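Local atomic coordinates of salt-tolerant glutaminase (Micrococcus luteus, PDB entry 3AGD), a protein that probably catalyses the hydrolysis of L-glutamine to L-glutamate and ammonium. Residues 121-125 against 134-138; 71-76 against 229-233; 118-122 against 179-183. All coordinates share one frame. Residue numbers count along the deposited sequence, not the author numbering.

Contact 1 of 3, residues 121-125 against 134-138; sequences HQLLV and RLDRA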
loop_
_atom_site.group_PDB
_atom_site.type_symbol
_atom_site.label_atom_id
_atom_site.label_comp_id
_atom_site.label_asym_id
_atom_site.label_seq_id
_atom_site.Cartn_x
_atom_site.Cartn_y
_atom_site.Cartn_z
ATOM N N HIS A 121 14.197 10.933 -20.173
ATOM C CA HIS A 121 14.536 12.309 -20.514
ATOM C C HIS A 121 14.290 12.579 -22.000
ATOM O O HIS A 121 13.824 13.652 -22.374
ATOM C CB HIS A 121 15.994 12.600 -20.152
ATOM C CG HIS A 121 16.304 14.060 -20.050
ATOM N ND1 HIS A 121 16.431 14.876 -21.155
ATOM C CD2 HIS A 121 16.457 14.864 -18.971
ATOM C CE1 HIS A 121 16.646 16.119 -20.760
ATOM N NE2 HIS A 121 16.666 16.138 -19.439
ATOM N N GLN A 122 14.590 11.583 -22.831
ATOM C CA GLN A 122 14.409 11.661 -24.277
ATOM C C GLN A 122 12.935 11.793 -24.673
ATOM O O GLN A 122 12.625 12.269 -25.763
ATOM C CB GLN A 122 15.019 10.408 -24.941
ATOM C CG GLN A 122 14.574 10.143 -26.392
ATOM C CD GLN A 122 15.346 10.950 -27.426
ATOM O OE1 GLN A 122 16.428 10.553 -27.865
ATOM N NE2 GLN A 122 14.794 12.092 -27.814
ATOM N N LEU A 123 12.034 11.383 -23.787
ATOM C CA LEU A 123 10.594 11.437 -24.054
ATOM C C LEU A 123 9.895 12.679 -23.519
ATOM O O LEU A 123 8.782 12.992 -23.931
ATOM C CB LEU A 123 9.898 10.227 -23.421
ATOM C CG LEU A 123 10.141 8.812 -23.941
ATOM C CD1 LEU A 123 9.837 7.803 -22.830
ATOM C CD2 LEU A 123 9.281 8.559 -25.171
ATOM N N LEU A 124 10.557 13.372 -22.601
ATOM C CA LEU A 124 10.007 14.533 -21.908
ATOM C C LEU A 124 8.912 15.462 -22.444
ATOM O O LEU A 124 7.870 15.583 -21.808
ATOM C CB LEU A 124 11.157 15.382 -21.359
ATOM C CG LEU A 124 11.637 14.755 -20.046
ATOM C CD1 LEU A 124 12.738 15.584 -19.419
ATOM C CD2 LEU A 124 10.441 14.633 -19.098
ATOM N N VAL A 125 9.106 16.123 -23.574
ATOM C CA VAL A 125 8.077 17.047 -24.053
ATOM C C VAL A 125 7.252 16.533 -25.228
ATOM O O VAL A 125 6.027 16.643 -25.235
ATOM C CB VAL A 125 8.718 18.401 -24.441
ATOM C CG1 VAL A 125 7.675 19.343 -25.020
ATOM C CG2 VAL A 125 9.365 19.020 -23.219
ATOM N N ARG A 134 13.514 20.163 -23.282
ATOM C CA ARG A 134 13.486 18.978 -22.436
ATOM C C ARG A 134 14.068 19.275 -21.055
ATOM O O ARG A 134 13.524 18.832 -20.044
ATOM C CB ARG A 134 14.242 17.821 -23.093
ATOM C CG ARG A 134 13.593 17.297 -24.378
ATOM C CD ARG A 134 13.760 15.786 -24.470
ATOM N NE ARG A 134 13.799 15.262 -25.836
ATOM C CZ ARG A 134 12.808 15.342 -26.714
ATOM N NH1 ARG A 134 11.675 15.934 -26.390
ATOM N NH2 ARG A 134 12.947 14.811 -27.919
ATOM N N LEU A 135 15.156 20.038 -21.005
ATOM C CA LEU A 135 15.759 20.376 -19.719
ATOM C C LEU A 135 14.780 21.259 -18.953
ATOM O O LEU A 135 14.530 21.030 -17.771
ATOM C CB LEU A 135 17.085 21.122 -19.902
ATOM C CG LEU A 135 18.147 20.883 -18.819
ATOM C CD1 LEU A 135 19.200 21.970 -18.903
ATOM C CD2 LEU A 135 17.521 20.868 -17.434
ATOM N N ASP A 136 14.225 22.267 -19.624
ATOM C CA ASP A 136 13.262 23.148 -18.970
ATOM C C ASP A 136 12.120 22.327 -18.380
ATOM O O ASP A 136 11.661 22.599 -17.278
ATOM C CB ASP A 136 12.680 24.178 -19.953
ATOM C CG ASP A 136 13.678 25.269 -20.333
ATOM O OD1 ASP A 136 14.664 25.475 -19.593
ATOM O OD2 ASP A 136 13.462 25.935 -21.372
ATOM N N ARG A 137 11.664 21.318 -19.113
ATOM C CA ARG A 137 10.566 20.477 -18.642
ATOM C C ARG A 137 10.951 19.692 -17.382
ATOM O O ARG A 137 10.158 19.575 -16.445
ATOM C CB ARG A 137 10.128 19.518 -19.754
ATOM C CG ARG A 137 8.970 18.587 -19.371
ATOM C CD ARG A 137 7.766 19.361 -18.863
ATOM N NE ARG A 137 6.612 18.494 -18.657
ATOM C CZ ARG A 137 5.719 18.658 -17.686
ATOM N NH1 ARG A 137 4.694 17.824 -17.576
ATOM N NH2 ARG A 137 5.861 19.645 -16.812
ATOM N N ALA A 138 12.170 19.160 -17.354
ATOM C CA ALA A 138 12.631 18.407 -16.193
ATOM C C ALA A 138 12.705 19.338 -14.979
ATOM O O ALA A 138 12.233 19.007 -13.893
ATOM C CB ALA A 138 14.002 17.788 -16.475
#

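Contact 2 of 3, residues 71-76 against 229-233; sequences YAAALV and VARRV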
loop_
_atom_site.group_PDB
_atom_site.type_symbol
_atom_site.label_atom_id
_atom_site.label_comp_id
_atom_site.label_asym_id
_atom_site.label_seq_id
_atom_site.Cartn_x
_atom_site.Cartn_y
_atom_site.Cartn_z
ATOM N N TYR A 71 10.033 10.975 -14.855
ATOM C CA TYR A 71 9.226 9.847 -15.317
ATOM C C TYR A 71 7.758 10.276 -15.318
ATOM O O TYR A 71 7.024 9.998 -16.260
ATOM C CB TYR A 71 9.448 8.639 -14.391
ATOM C CG TYR A 71 8.735 7.358 -14.787
ATOM C CD1 TYR A 71 8.582 6.998 -16.130
ATOM C CD2 TYR A 71 8.282 6.465 -13.810
ATOM C CE1 TYR A 71 8.001 5.777 -16.493
ATOM C CE2 TYR A 71 7.704 5.241 -14.159
ATOM C CZ TYR A 71 7.567 4.901 -15.503
ATOM O OH TYR A 71 7.013 3.683 -15.853
ATOM N N ALA A 72 7.336 10.972 -14.267
ATOM C CA ALA A 72 5.957 11.448 -14.191
ATOM C C ALA A 72 5.679 12.431 -15.339
ATOM O O ALA A 72 4.665 12.326 -16.027
ATOM C CB ALA A 72 5.712 12.120 -12.849
ATOM N N ALA A 73 6.591 13.375 -15.549
ATOM C CA ALA A 73 6.444 14.367 -16.613
ATOM C C ALA A 73 6.303 13.699 -17.986
ATOM O O ALA A 73 5.500 14.126 -18.818
ATOM C CB ALA A 73 7.647 15.309 -16.613
ATOM N N ALA A 74 7.096 12.658 -18.216
ATOM C CA ALA A 74 7.054 11.930 -19.477
ATOM C C ALA A 74 5.692 11.284 -19.682
ATOM O O ALA A 74 5.141 11.313 -20.783
ATOM C CB ALA A 74 8.143 10.868 -19.504
ATOM N N LEU A 75 5.154 10.692 -18.619
ATOM C CA LEU A 75 3.846 10.040 -18.694
ATOM C C LEU A 75 2.780 11.091 -18.989
ATOM O O LEU A 75 1.898 10.889 -19.831
ATOM C CB LEU A 75 3.550 9.312 -17.375
ATOM C CG LEU A 75 4.452 8.096 -17.109
ATOM C CD1 LEU A 75 4.455 7.723 -15.633
ATOM C CD2 LEU A 75 3.977 6.927 -17.970
ATOM N N VAL A 76 2.865 12.218 -18.294
ATOM C CA VAL A 76 1.921 13.308 -18.503
ATOM C C VAL A 76 2.026 13.835 -19.933
ATOM O O VAL A 76 1.026 14.030 -20.613
ATOM C CB VAL A 76 2.204 14.489 -17.549
ATOM C CG1 VAL A 76 1.423 15.725 -17.999
ATOM C CG2 VAL A 76 1.811 14.113 -16.134
ATOM N N VAL A 229 -0.916 8.485 -12.761
ATOM C CA VAL A 229 0.501 8.700 -13.050
ATOM C C VAL A 229 1.288 8.584 -11.748
ATOM O O VAL A 229 2.354 7.966 -11.703
ATOM C CB VAL A 229 0.760 10.100 -13.664
ATOM C CG1 VAL A 229 2.243 10.450 -13.555
ATOM C CG2 VAL A 229 0.325 10.114 -15.135
ATOM N N ALA A 230 0.755 9.183 -10.688
ATOM C CA ALA A 230 1.414 9.140 -9.391
ATOM C C ALA A 230 1.569 7.688 -8.934
ATOM O O ALA A 230 2.628 7.290 -8.447
ATOM C CB ALA A 230 0.607 9.932 -8.372
ATOM N N ARG A 231 0.513 6.901 -9.111
ATOM C CA ARG A 231 0.517 5.496 -8.713
ATOM C C ARG A 231 1.583 4.686 -9.444
ATOM O O ARG A 231 2.228 3.817 -8.856
ATOM C CB ARG A 231 -0.854 4.866 -8.972
ATOM C CG ARG A 231 -1.851 4.988 -7.827
ATOM C CD ARG A 231 -3.164 4.316 -8.213
ATOM N NE ARG A 231 -2.932 3.282 -9.218
ATOM C CZ ARG A 231 -3.556 3.218 -10.390
ATOM N NH1 ARG A 231 -4.470 4.125 -10.712
ATOM N NH2 ARG A 231 -3.243 2.265 -11.257
ATOM N N ARG A 232 1.751 4.967 -10.731
ATOM C CA ARG A 232 2.739 4.267 -11.539
ATOM C C ARG A 232 4.141 4.607 -11.049
ATOM O O ARG A 232 5.013 3.742 -10.971
ATOM C CB ARG A 232 2.590 4.664 -13.017
ATOM C CG ARG A 232 3.798 4.329 -13.901
ATOM C CD ARG A 232 4.070 2.833 -14.008
ATOM N NE ARG A 232 3.172 2.146 -14.934
ATOM C CZ ARG A 232 3.237 2.234 -16.263
ATOM N NH1 ARG A 232 4.164 2.983 -16.848
ATOM N NH2 ARG A 232 2.377 1.560 -17.013
ATOM N N VAL A 233 4.348 5.872 -10.711
ATOM C CA VAL A 233 5.652 6.321 -10.252
ATOM C C VAL A 233 6.030 5.681 -8.925
ATOM O O VAL A 233 7.133 5.151 -8.766
ATOM C CB VAL A 233 5.684 7.857 -10.113
ATOM C CG1 VAL A 233 6.993 8.299 -9.480
ATOM C CG2 VAL A 233 5.521 8.499 -11.492
#

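Contact 3 of 3, residues 118-122 against 179-183; sequences LAVHQ and VLQDS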
loop_
_atom_site.group_PDB
_atom_site.type_symbol
_atom_site.label_atom_id
_atom_site.label_comp_id
_atom_site.label_asym_id
_atom_site.label_seq_id
_atom_site.Cartn_x
_atom_site.Cartn_y
_atom_site.Cartn_z
ATOM N N LEU A 118 17.565 7.740 -18.949
ATOM C CA LEU A 118 17.997 8.420 -20.163
ATOM C C LEU A 118 16.853 8.331 -21.169
ATOM O O LEU A 118 16.574 9.286 -21.894
ATOM C CB LEU A 118 19.259 7.753 -20.733
ATOM C CG LEU A 118 20.550 7.916 -19.916
ATOM C CD1 LEU A 118 21.591 6.911 -20.386
ATOM C CD2 LEU A 118 21.081 9.344 -20.052
ATOM N N ALA A 119 16.185 7.181 -21.200
ATOM C CA ALA A 119 15.061 6.976 -22.109
ATOM C C ALA A 119 13.922 7.920 -21.737
ATOM O O ALA A 119 13.230 8.441 -22.609
ATOM C CB ALA A 119 14.582 5.524 -22.045
ATOM N N VAL A 120 13.734 8.132 -20.436
ATOM C CA VAL A 120 12.691 9.025 -19.934
ATOM C C VAL A 120 12.958 10.483 -20.329
ATOM O O VAL A 120 12.053 11.188 -20.770
ATOM C CB VAL A 120 12.585 8.943 -18.392
ATOM C CG1 VAL A 120 11.829 10.154 -17.846
ATOM C CG2 VAL A 120 11.870 7.651 -17.989
ATOM N N HIS A 121 14.197 10.933 -20.173
ATOM C CA HIS A 121 14.536 12.309 -20.514
ATOM C C HIS A 121 14.290 12.579 -22.000
ATOM O O HIS A 121 13.824 13.652 -22.374
ATOM C CB HIS A 121 15.994 12.600 -20.152
ATOM C CG HIS A 121 16.304 14.060 -20.050
ATOM N ND1 HIS A 121 16.431 14.876 -21.155
ATOM C CD2 HIS A 121 16.457 14.864 -18.971
ATOM C CE1 HIS A 121 16.646 16.119 -20.760
ATOM N NE2 HIS A 121 16.666 16.138 -19.439
ATOM N N GLN A 122 14.590 11.583 -22.831
ATOM C CA GLN A 122 14.409 11.661 -24.277
ATOM C C GLN A 122 12.935 11.793 -24.673
ATOM O O GLN A 122 12.625 12.269 -25.763
ATOM C CB GLN A 122 15.019 10.408 -24.941
ATOM C CG GLN A 122 14.574 10.143 -26.392
ATOM C CD GLN A 122 15.346 10.950 -27.426
ATOM O OE1 GLN A 122 16.428 10.553 -27.865
ATOM N NE2 GLN A 122 14.794 12.092 -27.814
ATOM N N VAL A 179 15.958 3.098 -28.913
ATOM C CA VAL A 179 15.315 3.651 -27.724
ATOM C C VAL A 179 15.539 5.161 -27.659
ATOM O O VAL A 179 14.695 5.897 -27.151
ATOM C CB VAL A 179 15.848 2.986 -26.439
ATOM C CG1 VAL A 179 15.250 3.657 -25.205
ATOM C CG2 VAL A 179 15.493 1.508 -26.451
ATOM N N LEU A 180 16.680 5.611 -28.174
ATOM C CA LEU A 180 17.009 7.033 -28.208
ATOM C C LEU A 180 17.134 7.461 -29.665
ATOM O O LEU A 180 17.641 6.709 -30.498
ATOM C CB LEU A 180 18.334 7.306 -27.498
ATOM C CG LEU A 180 18.416 7.056 -25.996
ATOM C CD1 LEU A 180 19.776 7.509 -25.487
ATOM C CD2 LEU A 180 17.312 7.811 -25.287
ATOM N N GLN A 181 16.683 8.672 -29.973
ATOM C CA GLN A 181 16.752 9.168 -31.340
ATOM C C GLN A 181 17.846 10.217 -31.503
ATOM O O GLN A 181 18.583 10.203 -32.487
ATOM C CB GLN A 181 15.395 9.744 -31.755
ATOM C CG GLN A 181 14.257 8.723 -31.752
ATOM C CD GLN A 181 13.947 8.173 -30.362
ATOM O OE1 GLN A 181 14.096 6.974 -30.104
ATOM N NE2 GLN A 181 13.509 9.047 -29.463
ATOM N N ASP A 182 17.955 11.122 -30.535
ATOM C CA ASP A 182 18.973 12.161 -30.589
ATOM C C ASP A 182 20.332 11.613 -30.163
ATOM O O ASP A 182 20.436 10.462 -29.745
ATOM C CB ASP A 182 18.544 13.343 -29.725
ATOM C CG ASP A 182 17.255 13.972 -30.228
ATOM O OD1 ASP A 182 16.256 13.997 -29.479
ATOM O OD2 ASP A 182 17.239 14.429 -31.391
ATOM N N SER A 183 21.376 12.426 -30.275
ATOM C CA SER A 183 22.715 11.958 -29.932
ATOM C C SER A 183 22.873 11.559 -28.477
ATOM O O SER A 183 22.162 12.051 -27.599
ATOM C CB SER A 183 23.765 13.017 -30.275
ATOM O OG SER A 183 23.668 14.124 -29.399
HETATM O O HOH W 1 12.823 7.180 -25.233
#

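Contact 1 of 3, residues 121-125 against 134-138
R134, near the start of helix 131-146, dominates this contact, with 131 Å² of its surface buried against the C-terminal part of helix 114-123 and the residues that follow it. Its side chain runs across the carbonyl oxygens of H121 and Q122: R134 CD comes to 3.0 Å from H121 O, and R134 NE to 3.2 Å from Q122 O, which lies over one face of the guanidinium. The angle there is too poor for a hydrogen bond, and the guanidinium finds its main partner in G126 O, just past the segment, through NH1. H121 O is instead the acceptor for L124 N, at 3.3 Å. L124 points at the second helix, with its CD1 3.4 Å from R134 O and 3.9 Å from A138 CB. V125 adds a contact at the margin, its CG2 packing 3.6 Å from R137 CB, while the charged end of R137 pairs with D77 and E140. On the other flank the H121 ring rests against the R134 stem, CE1 to CB 3.8 Å, and lies about 5 Å from the side chain of Y191, an L-glutamate-binding residue. The chemistry is thus van der Waals packing plus a guanidinium laid over backbone carbonyl oxygen, an arrangement probably favourable electrostatically, with the hydrogen bond made instead to G126 O in the connecting loop.

Contact 2 of 3, residues 71-76 against 229-233
Segments 71-76 and 229-233, on helices 67-78 and 227-240, approach to 9.7 Å between their axes, with 140° between their N-to-C directions. Y71 opens the interface and makes its polar link: R232 NH1 donates a hydrogen bond to Y71 OH at 3.1 Å, with the hydroxyl near the guanidinium plane. The same R232 nitrogen forms a salt bridge with D84, so the phenol is a second partner to an arginine already neutralised. Nearer the CB end of the ring, Y71 CD2 meets V233 CG2 at 4.1 Å. A72 follows with a side chain small enough to let the backbones draw together; its CA lies 6.2 Å from the CA of V229, and A72 CB is 3.9 Å from both V229 CG1 and V233 CG2. A73 and A74 face other parts of the fold. One turn after Y71, L75 returns to the interface, its CB 4.0 Å from V229 CG2 and its CD1 3.9 Å from the aliphatic R232 CG. V76 closes the contact at its exposed margin, where its CG2 is 4.4 Å from V229 CG2. V229 is the most deeply engaged residue, meeting A72, L75 and V76. The Y71 side chain is about 10 Å from that of L-glutamate-binding Y191, so the contact lies outside the pocket. Around this pair, helix 80-84 lies against Y71 and L75 through V83 and against V229 and R232 through F80, while the A73 and A74 side of helix 67-78 meets helices 131-146 and 114-123.

Contact 3 of 3, residues 118-122 against 179-183
The amide of Q122 ties helix 114-123 to the loop before helix 184-195 by three hydrogen bonds. Q122 OE1 accepts from two successive backbone amides, Q181 N at 2.8 Å and D182 N at 3.1 Å, while Q122 NE2 donates to D182 OD1 at 2.9 Å. A second bridge runs through a water that donates to A119 O at 2.9 Å and to V179 O at 3.0 Å. Apolar packing accompanies these links: L180 CD2 lies 3.5 Å from Q122 CB and 4.0 Å from A119 CA, and, beyond the water, A119 CB touches V179 CG1 at 3.7 Å. L180 also reaches helix 165-176, and L118 abuts Y191, an L-glutamate-binding residue on helix 184-195. The loop ends at S183, whose OG caps E186 N as the N-cap of that helix. One buried amide thus uses both its acceptor and its donor, on two backbone NH groups and the D182 carboxylate, consistent with a loop held by side-chain and water-mediated bonds rather than by regular secondary structure.

From the N terminus, helix 67-78 comes first; its partner in contact 2, helix 227-240, arrives only some 150 residues later, so contact 2 closes the longest loop and encloses the other two. Within that span, helix 114-123 starts both remaining closures: contact 1 returns after a short turn to helix 131-146, and contact 3 reaches onward to the loop at 179-183. H121 and Q122 belong to both, and the two meet again where R134 NH2 comes to 3.7 Å from D182 OD1, a long and weak approach. Helix 67-78 joins the set, A73 packing on L124 and R137 of contact 1, and Y71 and A74 on V120 in 118-122.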